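Side-chain contacts in DCN1-like protein 3 (Homo sapiens, PDB 4GBA), which promotes neddylation of cullins, passing NEDD8 from an N-terminally acetylated E2 enzyme to cullin–RBX complexes through its DCUN1 domain, the part described here: residues D21-E25 against E26-R30; R115-R119 against E120-A124; Q132-P136 against V137-W141; K153-S156 against R157-N161. One frame throughout, in Å; residues are numbered along the deposited sequence.

Contact 1. Residues D21-E25 against E26-R30; sequences DAILE and EGMER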
loop_
_atom_site.group_PDB
_atom_site.type_symbol
_atom_site.label_atom_id
_atom_site.label_comp_id
_atom_site.label_asym_id
_atom_site.label_seq_id
_atom_site.Cartn_x
_atom_site.Cartn_y
_atom_site.Cartn_z
ATOM N N ASP A 21 -16.650 -9.613 -15.518
ATOM C CA ASP A 21 -17.474 -8.548 -14.957
ATOM C C ASP A 21 -16.638 -7.781 -13.941
ATOM O O ASP A 21 -16.900 -7.832 -12.738
ATOM C CB ASP A 21 -18.724 -9.127 -14.291
ATOM C CG ASP A 21 -19.808 -8.084 -14.062
ATOM O OD1 ASP A 21 -19.848 -7.070 -14.795
ATOM O OD2 ASP A 21 -20.639 -8.298 -13.152
ATOM N N ALA A 22 -15.628 -7.078 -14.443
ATOM C CA ALA A 22 -14.640 -6.438 -13.593
ATOM C C ALA A 22 -13.762 -5.490 -14.390
ATOM O O ALA A 22 -13.665 -5.578 -15.612
ATOM C CB ALA A 22 -13.766 -7.500 -12.897
ATOM N N ILE A 23 -13.118 -4.578 -13.677
ATOM C CA ILE A 23 -12.074 -3.776 -14.263
ATOM C C ILE A 23 -10.751 -4.500 -14.055
ATOM O O ILE A 23 -10.364 -4.794 -12.918
ATOM C CB ILE A 23 -12.050 -2.377 -13.640
ATOM C CG1 ILE A 23 -13.426 -1.713 -13.832
ATOM C CG2 ILE A 23 -10.901 -1.545 -14.229
ATOM C CD1 ILE A 23 -13.524 -0.250 -13.394
ATOM N N LEU A 24 -10.076 -4.819 -15.159
ATOM C CA LEU A 24 -8.744 -5.412 -15.091
ATOM C C LEU A 24 -7.687 -4.338 -15.353
ATOM O O LEU A 24 -7.959 -3.146 -15.158
ATOM C CB LEU A 24 -8.629 -6.595 -16.052
ATOM C CG LEU A 24 -9.749 -7.629 -15.856
ATOM C CD1 LEU A 24 -9.634 -8.789 -16.829
ATOM C CD2 LEU A 24 -9.791 -8.145 -14.422
ATOM N N GLU A 25 -6.492 -4.751 -15.780
ATOM C CA GLU A 25 -5.349 -3.832 -15.924
ATOM C C GLU A 25 -5.494 -2.779 -17.024
ATOM O O GLU A 25 -5.010 -1.666 -16.871
ATOM C CB GLU A 25 -4.037 -4.606 -16.129
ATOM C CG GLU A 25 -4.104 -5.672 -17.219
ATOM C CD GLU A 25 -4.257 -7.081 -16.646
ATOM O OE1 GLU A 25 -5.063 -7.275 -15.701
ATOM O OE2 GLU A 25 -3.554 -7.992 -17.130
ATOM N N GLU A 26 -6.137 -3.131 -18.131
ATOM C CA GLU A 26 -6.300 -2.183 -19.226
ATOM C C GLU A 26 -7.251 -1.066 -18.795
ATOM O O GLU A 26 -6.932 0.117 -18.944
ATOM C CB GLU A 26 -6.784 -2.874 -20.508
ATOM C CG GLU A 26 -5.893 -4.042 -20.966
ATOM C CD GLU A 26 -6.162 -5.352 -20.194
ATOM O OE1 GLU A 26 -6.957 -5.344 -19.216
ATOM O OE2 GLU A 26 -5.583 -6.400 -20.578
ATOM N N GLY A 27 -8.407 -1.443 -18.240
ATOM C CA GLY A 27 -9.328 -0.475 -17.682
ATOM C C GLY A 27 -8.711 0.329 -16.552
ATOM O O GLY A 27 -8.805 1.553 -16.529
ATOM N N MET A 28 -8.070 -0.356 -15.613
ATOM C CA MET A 28 -7.457 0.311 -14.470
ATOM C C MET A 28 -6.556 1.450 -14.914
ATOM O O MET A 28 -6.536 2.527 -14.301
ATOM C CB MET A 28 -6.639 -0.686 -13.640
ATOM C CG MET A 28 -6.147 -0.117 -12.314
ATOM S SD MET A 28 -7.548 0.281 -11.229
ATOM C CE MET A 28 -8.228 -1.356 -10.947
ATOM N N GLU A 29 -5.798 1.190 -15.976
ATOM C CA GLU A 29 -4.833 2.148 -16.523
ATOM C C GLU A 29 -5.567 3.357 -17.139
ATOM O O GLU A 29 -5.249 4.506 -16.833
ATOM C CB GLU A 29 -3.877 1.444 -17.521
ATOM C CG GLU A 29 -2.776 2.331 -18.118
ATOM C CD GLU A 29 -3.296 3.331 -19.159
ATOM O OE1 GLU A 29 -4.120 2.942 -20.015
ATOM O OE2 GLU A 29 -2.887 4.510 -19.118
ATOM N N ARG A 30 -6.565 3.104 -17.981
ATOM C CA ARG A 30 -7.425 4.183 -18.505
ATOM C C ARG A 30 -8.142 4.951 -17.380
ATOM O O ARG A 30 -8.264 6.179 -17.419
ATOM C CB ARG A 30 -8.461 3.619 -19.485
ATOM C CG ARG A 30 -7.879 3.069 -20.794
ATOM C CD ARG A 30 -7.286 4.175 -21.702
ATOM N NE ARG A 30 -5.963 4.623 -21.260
ATOM C CZ ARG A 30 -5.379 5.755 -21.655
ATOM N NH1 ARG A 30 -6.000 6.566 -22.507
ATOM N NH2 ARG A 30 -4.176 6.081 -21.187
HETATM O O HOH W 1 -10.284 -3.826 -18.060
#
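I23 and the first turn of helix 25-34 form the tight side of this contact, where the short strand 22-23 runs into the helix. With CG1 beside the backbone N (chi1 -58°), the methyl I23 CG2 falls anti to that N and points into the helix start, 3.4 Å from M28 N. G27 has no side chain to hold it off, so I23 CG2 also reaches G27 C at 3.7 Å. M28 CE closes over the same methyl, its chain folded back at chi2 and chi3. L24, the N-cap residue, offers its carbonyl O to M28 N at 2.8 Å, the donor lying in the carbonyl plane; E25 O accepts E29 N, the donor standing above E25's own carbonyl plane. A water accepts from both L24 N and G27 N, linking the N-cap residue to the first turn. The outward side is looser and charged: E25 and E26 run alongside each other with carboxylate planes nearly parallel, 4° apart, and OE2 of E25 stays 4.3 Å from OE2 of E26, a like-charge pair. Further on, R30 takes E29 side-on, NE to OE1 at 2.8 Å and NH2 to OE2 at 2.9 Å. Replacing E29 with an alanine would probably leave the R30 guanidinium without this two-pronged mate and set it free to turn. E25, M28 and E29 also pack on the bound peptide, while I23 pairs with F59 of the antiparallel strand 59-60 and leans on F12 of helix 7-13.

Contact 2. Residues R115-R119 against E120-A124; sequences RSLHR and EIAIA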
loop_
_atom_site.group_PDB
_atom_site.type_symbol
_atom_site.label_atom_id
_atom_site.label_comp_id
_atom_site.label_asym_id
_atom_site.label_seq_id
_atom_site.Cartn_x
_atom_site.Cartn_y
_atom_site.Cartn_z
ATOM N N ARG A 115 1.641 -15.908 0.884
ATOM C CA ARG A 115 1.222 -15.556 2.231
ATOM C C ARG A 115 2.104 -14.406 2.713
ATOM O O ARG A 115 1.838 -13.788 3.750
ATOM C CB ARG A 115 1.346 -16.770 3.164
ATOM N N SER A 116 3.154 -14.131 1.943
ATOM C CA SER A 116 4.080 -13.030 2.207
ATOM C C SER A 116 4.169 -12.072 1.006
ATOM O O SER A 116 3.932 -12.474 -0.134
ATOM C CB SER A 116 5.484 -13.575 2.524
ATOM O OG SER A 116 5.512 -14.284 3.751
ATOM N N LEU A 117 4.520 -10.813 1.263
ATOM C CA LEU A 117 4.759 -9.842 0.191
ATOM C C LEU A 117 6.155 -10.009 -0.400
ATOM O O LEU A 117 7.113 -10.290 0.331
ATOM C CB LEU A 117 4.667 -8.418 0.731
ATOM C CG LEU A 117 3.342 -7.838 1.208
ATOM C CD1 LEU A 117 3.600 -6.427 1.701
ATOM C CD2 LEU A 117 2.321 -7.850 0.087
ATOM N N HIS A 118 6.283 -9.819 -1.713
ATOM C CA HIS A 118 7.611 -9.794 -2.313
ATOM C C HIS A 118 8.357 -8.639 -1.670
ATOM O O HIS A 118 7.798 -7.558 -1.498
ATOM C CB HIS A 118 7.545 -9.573 -3.830
ATOM C CG HIS A 118 6.981 -10.724 -4.598
ATOM N ND1 HIS A 118 7.436 -12.024 -4.446
ATOM C CD2 HIS A 118 6.014 -10.782 -5.543
ATOM C CE1 HIS A 118 6.766 -12.820 -5.251
ATOM N NE2 HIS A 118 5.890 -12.094 -5.932
ATOM N N ARG A 119 9.612 -8.863 -1.301
ATOM C CA ARG A 119 10.410 -7.808 -0.691
ATOM C C ARG A 119 10.202 -6.433 -1.362
ATOM O O ARG A 119 10.058 -5.423 -0.671
ATOM C CB ARG A 119 11.889 -8.200 -0.704
ATOM C CG ARG A 119 12.809 -7.332 0.151
ATOM C CD ARG A 119 14.259 -7.807 -0.013
ATOM N NE ARG A 119 14.574 -7.871 -1.441
ATOM C CZ ARG A 119 15.075 -6.854 -2.137
ATOM N NH1 ARG A 119 15.365 -5.712 -1.528
ATOM N NH2 ARG A 119 15.293 -6.979 -3.440
ATOM N N GLU A 120 10.176 -6.393 -2.695
ATOM C CA GLU A 120 10.168 -5.116 -3.420
ATOM C C GLU A 120 8.817 -4.409 -3.408
ATOM O O GLU A 120 8.761 -3.183 -3.422
ATOM C CB GLU A 120 10.641 -5.304 -4.854
ATOM C CG GLU A 120 11.994 -5.972 -4.939
ATOM C CD GLU A 120 12.549 -5.971 -6.345
ATOM O OE1 GLU A 120 13.014 -7.040 -6.794
ATOM O OE2 GLU A 120 12.522 -4.904 -7.000
ATOM N N ILE A 121 7.744 -5.195 -3.402
ATOM C CA ILE A 121 6.391 -4.701 -3.187
ATOM C C ILE A 121 6.264 -4.137 -1.778
ATOM O O ILE A 121 5.764 -3.036 -1.574
ATOM C CB ILE A 121 5.366 -5.832 -3.324
ATOM C CG1 ILE A 121 5.396 -6.399 -4.742
ATOM C CG2 ILE A 121 3.980 -5.321 -2.985
ATOM C CD1 ILE A 121 5.082 -5.366 -5.796
ATOM N N ALA A 122 6.721 -4.910 -0.807
ATOM C CA ALA A 122 6.762 -4.452 0.569
ATOM C C ALA A 122 7.452 -3.094 0.648
ATOM O O ALA A 122 6.948 -2.180 1.300
ATOM C CB ALA A 122 7.478 -5.474 1.450
ATOM N N ILE A 123 8.605 -2.967 -0.006
ATOM C CA ILE A 123 9.367 -1.716 0.033
ATOM C C ILE A 123 8.593 -0.554 -0.603
ATOM O O ILE A 123 8.541 0.546 -0.057
ATOM C CB ILE A 123 10.735 -1.857 -0.667
ATOM C CG1 ILE A 123 11.654 -2.786 0.123
ATOM C CG2 ILE A 123 11.395 -0.495 -0.835
ATOM C CD1 ILE A 123 13.014 -2.987 -0.531
ATOM N N ALA A 124 7.988 -0.814 -1.756
ATOM C CA ALA A 124 7.175 0.176 -2.446
ATOM C C ALA A 124 5.922 0.559 -1.646
ATOM O O ALA A 124 5.563 1.741 -1.563
ATOM C CB ALA A 124 6.782 -0.343 -3.823
#
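L117 lays CD1 on A122, 3.9 Å from A122 CA, as strand 117-118 gives way to helix 119-129. H118 is the N-cap: its carbonyl O receives A122 N at 2.9 Å with the donor nearly on the line of the C=O bond, and its ring lets I121 CG1 come up at an edge, close to the ring plane. From R119 CB, beside E120 N, CG points anti to the backbone N (chi1 -168°) and the stem runs straight until it bends at chi3 (52°). That bend brings NH1 back along I123, 3.7 Å from I123 CD1, the two side chains pointing the same way. NH2 meets E120 CG at 3.8 Å, a methylene lying over one face of the guanidinium. E120 OE1 is 4.1 Å from R119 NH2, well out of the plane; no N-H points at it, and the two charges probably attract at a distance. The guanidinium's hydrogen bond runs from NH1 to L145 O. A methionine in place of R119 would probably leave the L145 carbonyl without this donor and the E120 carboxylate without its nearby positive charge. R119 O accepts I123 N at 2.9 Å, and I123 CG1 packs against the same oxygen. Around the contact, I123 packs on L142, L145 and T146 of helix 138-147, R119 lies against N148 and I152, and L117 pairs by backbone with I155 of strand 154-155.

Contact 3. Residues Q132-P136 against V137-W141; sequences QNNPP and VLDQW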
loop_
_atom_site.group_PDB
_atom_site.type_symbol
_atom_site.label_atom_id
_atom_site.label_comp_id
_atom_site.label_asym_id
_atom_site.label_seq_id
_atom_site.Cartn_x
_atom_site.Cartn_y
_atom_site.Cartn_z
ATOM N N GLN A 132 1.846 10.483 3.909
ATOM C CA GLN A 132 1.513 11.707 4.650
ATOM C C GLN A 132 2.235 11.837 5.988
ATOM O O GLN A 132 2.231 12.895 6.603
ATOM C CB GLN A 132 -0.001 11.835 4.868
ATOM C CG GLN A 132 -0.816 11.680 3.587
ATOM C CD GLN A 132 -2.232 12.226 3.706
ATOM O OE1 GLN A 132 -2.491 13.371 3.339
ATOM N NE2 GLN A 132 -3.155 11.405 4.193
ATOM N N ASN A 133 2.847 10.752 6.442
ATOM C CA ASN A 133 3.442 10.713 7.778
ATOM C C ASN A 133 4.656 9.798 7.833
ATOM O O ASN A 133 4.557 8.670 8.310
ATOM C CB ASN A 133 2.406 10.268 8.829
ATOM C CG ASN A 133 1.827 8.858 8.550
ATOM O OD1 ASN A 133 1.924 8.335 7.431
ATOM N ND2 ASN A 133 1.226 8.246 9.577
ATOM N N ASN A 134 5.792 10.279 7.332
ATOM C CA ASN A 134 7.031 9.503 7.397
ATOM C C ASN A 134 7.570 9.405 8.823
ATOM O O ASN A 134 7.947 10.411 9.426
ATOM C CB ASN A 134 8.120 10.086 6.485
ATOM C CG ASN A 134 8.192 9.397 5.117
ATOM O OD1 ASN A 134 7.176 8.998 4.544
ATOM N ND2 ASN A 134 9.402 9.275 4.587
ATOM N N PRO A 135 7.606 8.189 9.375
ATOM C CA PRO A 135 8.262 8.006 10.673
ATOM C C PRO A 135 9.782 8.170 10.519
ATOM O O PRO A 135 10.337 7.877 9.453
ATOM C CB PRO A 135 7.919 6.557 11.046
ATOM C CG PRO A 135 6.904 6.094 10.027
ATOM C CD PRO A 135 7.134 6.921 8.804
ATOM N N PRO A 136 10.453 8.643 11.573
ATOM C CA PRO A 136 11.909 8.840 11.562
ATOM C C PRO A 136 12.699 7.659 10.985
ATOM O O PRO A 136 13.643 7.873 10.222
ATOM C CB PRO A 136 12.232 9.032 13.043
ATOM C CG PRO A 136 11.004 9.685 13.590
ATOM C CD PRO A 136 9.845 9.074 12.845
ATOM N N VAL A 137 12.298 6.440 11.312
ATOM C CA VAL A 137 13.071 5.247 10.967
ATOM C C VAL A 137 12.835 4.695 9.557
ATOM O O VAL A 137 13.505 3.755 9.142
ATOM C CB VAL A 137 12.798 4.109 11.991
ATOM C CG1 VAL A 137 11.358 3.612 11.867
ATOM C CG2 VAL A 137 13.761 2.967 11.792
ATOM N N LEU A 138 11.894 5.274 8.819
ATOM C CA LEU A 138 11.474 4.698 7.539
ATOM C C LEU A 138 12.534 4.734 6.420
ATOM O O LEU A 138 12.703 3.749 5.694
ATOM C CB LEU A 138 10.170 5.347 7.059
ATOM C CG LEU A 138 9.573 4.865 5.732
ATOM C CD1 LEU A 138 9.117 3.412 5.826
ATOM C CD2 LEU A 138 8.416 5.747 5.337
ATOM N N ASP A 139 13.228 5.862 6.263
ATOM C CA ASP A 139 14.228 5.986 5.198
ATOM C C ASP A 139 15.307 4.905 5.290
ATOM O O ASP A 139 15.624 4.249 4.291
ATOM C CB ASP A 139 14.884 7.379 5.187
ATOM C CG ASP A 139 13.895 8.504 4.861
ATOM O OD1 ASP A 139 12.949 8.286 4.063
ATOM O OD2 ASP A 139 14.074 9.619 5.407
ATOM N N GLN A 140 15.869 4.719 6.485
ATOM C CA GLN A 140 16.932 3.730 6.674
ATOM C C GLN A 140 16.401 2.302 6.617
ATOM O O GLN A 140 17.057 1.402 6.085
ATOM C CB GLN A 140 17.679 3.966 7.988
ATOM C CG GLN A 140 18.466 5.267 8.021
ATOM C CD GLN A 140 19.338 5.481 6.778
ATOM O OE1 GLN A 140 19.756 4.527 6.109
ATOM N NE2 GLN A 140 19.608 6.746 6.465
ATOM N N TRP A 141 15.207 2.099 7.164
ATOM C CA TRP A 141 14.572 0.796 7.116
ATOM C C TRP A 141 14.428 0.346 5.664
ATOM O O TRP A 141 14.646 -0.818 5.352
ATOM C CB TRP A 141 13.213 0.826 7.842
ATOM C CG TRP A 141 12.314 -0.356 7.554
ATOM C CD1 TRP A 141 11.239 -0.377 6.717
ATOM C CD2 TRP A 141 12.425 -1.680 8.092
ATOM N NE1 TRP A 141 10.670 -1.626 6.697
ATOM C CE2 TRP A 141 11.377 -2.450 7.539
ATOM C CE3 TRP A 141 13.306 -2.294 8.992
ATOM C CZ2 TRP A 141 11.178 -3.799 7.856
ATOM C CZ3 TRP A 141 13.112 -3.631 9.304
ATOM C CH2 TRP A 141 12.056 -4.371 8.736
HETATM O O HOH W 2 12.681 8.401 7.888
HETATM O O HOH W 3 15.586 6.580 8.584
#
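P135 O is gripped twice: by L138 N, 3.1 Å away, and by a water that donates to it at 2.9 Å. The L138 N-H bond is straight at hydrogen (168°), although the donor stands 52° above the carbonyl plane and therefore misses the lone pairs. The same water also donates to P136 O at 2.6 Å and accepts from D139 N, so it sews the two proline carbonyls to the helix start. A second water gives P136 O another bond and accepts from Q140 N at 2.8 Å. Thus the N-H groups of D139 and Q140 donate to waters that in turn donate to the proline carbonyls. L138 also packs by its side chain. P135 CD touches L138 CB at 3.8 Å, the ring and the leucine crossing at a slant, and L138 CD2 reaches N134 CG at 3.7 Å, where the asparagine crosses it at about a right angle. With L138 CG anti to the backbone N (chi1 -180°) and the chain bent at chi2, CD2 comes to lie against the N134 side chain. V137 is buried, packing on F190 and T167, and W141, whose amide bonds to V137 O, enters an aromatic cluster, stacked on F163 and edge-to-face with W126 and F190. Together P135 to L138 make a type I beta turn, with two prolines leading into helix 138-147; the turn brings the chain out of the preceding loop and into the helical core of the cullin-binding part of the DCUN1 domain.

Contact 4. Residues K153-S156 against R157-N161; sequences KGIS and RDTWN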
loop_
_atom_site.group_PDB
_atom_site.type_symbol
_atom_site.label_atom_id
_atom_site.label_comp_id
_atom_site.label_asym_id
_atom_site.label_seq_id
_atom_site.Cartn_x
_atom_site.Cartn_y
_atom_site.Cartn_z
ATOM N N LYS A 153 13.317 -13.466 1.604
ATOM C CA LYS A 153 12.511 -13.653 0.403
ATOM C C LYS A 153 11.326 -12.679 0.393
ATOM O O LYS A 153 10.998 -12.081 -0.636
ATOM C CB LYS A 153 12.010 -15.095 0.311
ATOM N N GLY A 154 10.692 -12.508 1.548
ATOM C CA GLY A 154 9.519 -11.668 1.625
ATOM C C GLY A 154 9.253 -11.121 3.007
ATOM O O GLY A 154 10.056 -11.282 3.927
ATOM N N ILE A 155 8.112 -10.457 3.138
ATOM C CA ILE A 155 7.684 -9.858 4.395
ATOM C C ILE A 155 6.360 -10.504 4.768
ATOM O O ILE A 155 5.410 -10.485 3.985
ATOM C CB ILE A 155 7.547 -8.315 4.264
ATOM C CG1 ILE A 155 8.934 -7.678 4.090
ATOM C CG2 ILE A 155 6.826 -7.709 5.478
ATOM C CD1 ILE A 155 9.868 -7.859 5.298
ATOM N N SER A 156 6.320 -11.105 5.951
ATOM C CA SER A 156 5.135 -11.797 6.433
ATOM C C SER A 156 4.137 -10.826 7.079
ATOM O O SER A 156 4.442 -9.652 7.292
ATOM C CB SER A 156 5.527 -12.900 7.431
ATOM O OG SER A 156 6.045 -12.335 8.624
ATOM N N ARG A 157 2.952 -11.338 7.395
ATOM C CA ARG A 157 1.860 -10.520 7.915
ATOM C C ARG A 157 2.144 -9.947 9.297
ATOM O O ARG A 157 1.693 -8.855 9.620
ATOM C CB ARG A 157 0.565 -11.329 7.964
ATOM C CG ARG A 157 -0.660 -10.487 8.287
ATOM C CD ARG A 157 -1.921 -11.331 8.286
ATOM N NE ARG A 157 -2.081 -12.073 7.036
ATOM C CZ ARG A 157 -2.849 -11.677 6.025
ATOM N NH1 ARG A 157 -3.540 -10.541 6.117
ATOM N NH2 ARG A 157 -2.929 -12.420 4.925
ATOM N N ASP A 158 2.885 -10.686 10.115
ATOM C CA ASP A 158 3.172 -10.255 11.482
ATOM C C ASP A 158 4.300 -9.246 11.517
ATOM O O ASP A 158 4.281 -8.315 12.318
ATOM C CB ASP A 158 3.485 -11.464 12.367
ATOM C CG ASP A 158 2.266 -12.329 12.598
ATOM O OD1 ASP A 158 1.207 -11.766 12.967
ATOM O OD2 ASP A 158 2.356 -13.559 12.380
ATOM N N THR A 159 5.278 -9.427 10.634
ATOM C CA THR A 159 6.360 -8.450 10.480
ATOM C C THR A 159 5.808 -7.112 9.976
ATOM O O THR A 159 6.163 -6.050 10.489
ATOM C CB THR A 159 7.452 -8.955 9.507
ATOM O OG1 THR A 159 7.899 -10.261 9.909
ATOM C CG2 THR A 159 8.616 -7.983 9.458
ATOM N N TRP A 160 4.948 -7.171 8.966
ATOM C CA TRP A 160 4.269 -5.976 8.476
ATOM C C TRP A 160 3.449 -5.344 9.615
ATOM O O TRP A 160 3.588 -4.155 9.905
ATOM C CB TRP A 160 3.376 -6.333 7.282
ATOM C CG TRP A 160 2.574 -5.180 6.736
ATOM C CD1 TRP A 160 1.323 -4.774 7.144
ATOM C CD2 TRP A 160 2.954 -4.292 5.675
ATOM N NE1 TRP A 160 0.915 -3.687 6.410
ATOM C CE2 TRP A 160 1.895 -3.366 5.502
ATOM C CE3 TRP A 160 4.082 -4.191 4.848
ATOM C CZ2 TRP A 160 1.935 -2.345 4.539
ATOM C CZ3 TRP A 160 4.119 -3.167 3.884
ATOM C CH2 TRP A 160 3.051 -2.264 3.745
ATOM N N ASN A 161 2.625 -6.164 10.273
ATOM C CA ASN A 161 1.760 -5.735 11.381
ATOM C C ASN A 161 2.531 -5.023 12.488
ATOM O O ASN A 161 2.131 -3.953 12.935
ATOM C CB ASN A 161 0.976 -6.936 11.948
ATOM C CG ASN A 161 0.204 -6.605 13.240
ATOM O OD1 ASN A 161 0.670 -6.879 14.357
ATOM N ND2 ASN A 161 -0.999 -6.042 13.087
#
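S156 is the N-cap of helix 157-169, which begins where strand 154-155 ends; that strand pairs antiparallel with 117-118, an arrangement consistent with the EF-hand clan to which the cullin-binding family belongs. Among the backbone bonds, S156 O accepts W160 N at 3.0 Å, fairly straight at hydrogen (168°) but tilted 20° from the carbonyl plane. Among polar side chains, S156 OG sits between its backbone N and carbonyl carbon (chi1 68°), a position that swings it toward T159, whose OG1 lies 3.1 Å from S156 OG. The two hydroxyls come close at the first turn, with T159 CB 3.8 Å from S156 O. R157 NH1 bonds to Q105 OE1 of helix 93-107. Apolar and aromatic packing belongs to I155, which lies against A122 and W126 of helix 119-129 and L186 of helix 185-199, and to W160, whose side chain leaves anti to the backbone N and directs the indole inward to stack with W126 and with Y100, while the W160 carbonyl bonds to Y100 OH. These contacts join the strand-helix junction to helices 93-107, 119-129 and 185-199. At the junction itself, I155 and W160 cross at about a right angle, with I155 CG2 4.0 Å from W160 N and 4.1 Å from W160 CB.

How the contacts relate
From the N terminus, contact 1 comes first, turning strand 22-23 into helix 25-34 beside the bound peptide that contact 2 also reaches; its centre lies about 23 Å from that of contact 2. The remaining three follow in series, none nesting or crossing, each turning the chain into the start of a helix. Contact 2 leads into helix 119-129, contact 3, in the loop after that helix, into helix 138-147, and contact 4 into helix 157-169. Contacts 2 and 4 touch directly, their centres about 8 Å apart, through their paired strands 117-118 and 154-155 and through A122 CB against I155 CG1. Contact 3 stands about 17 Å, centre to centre, from each of these.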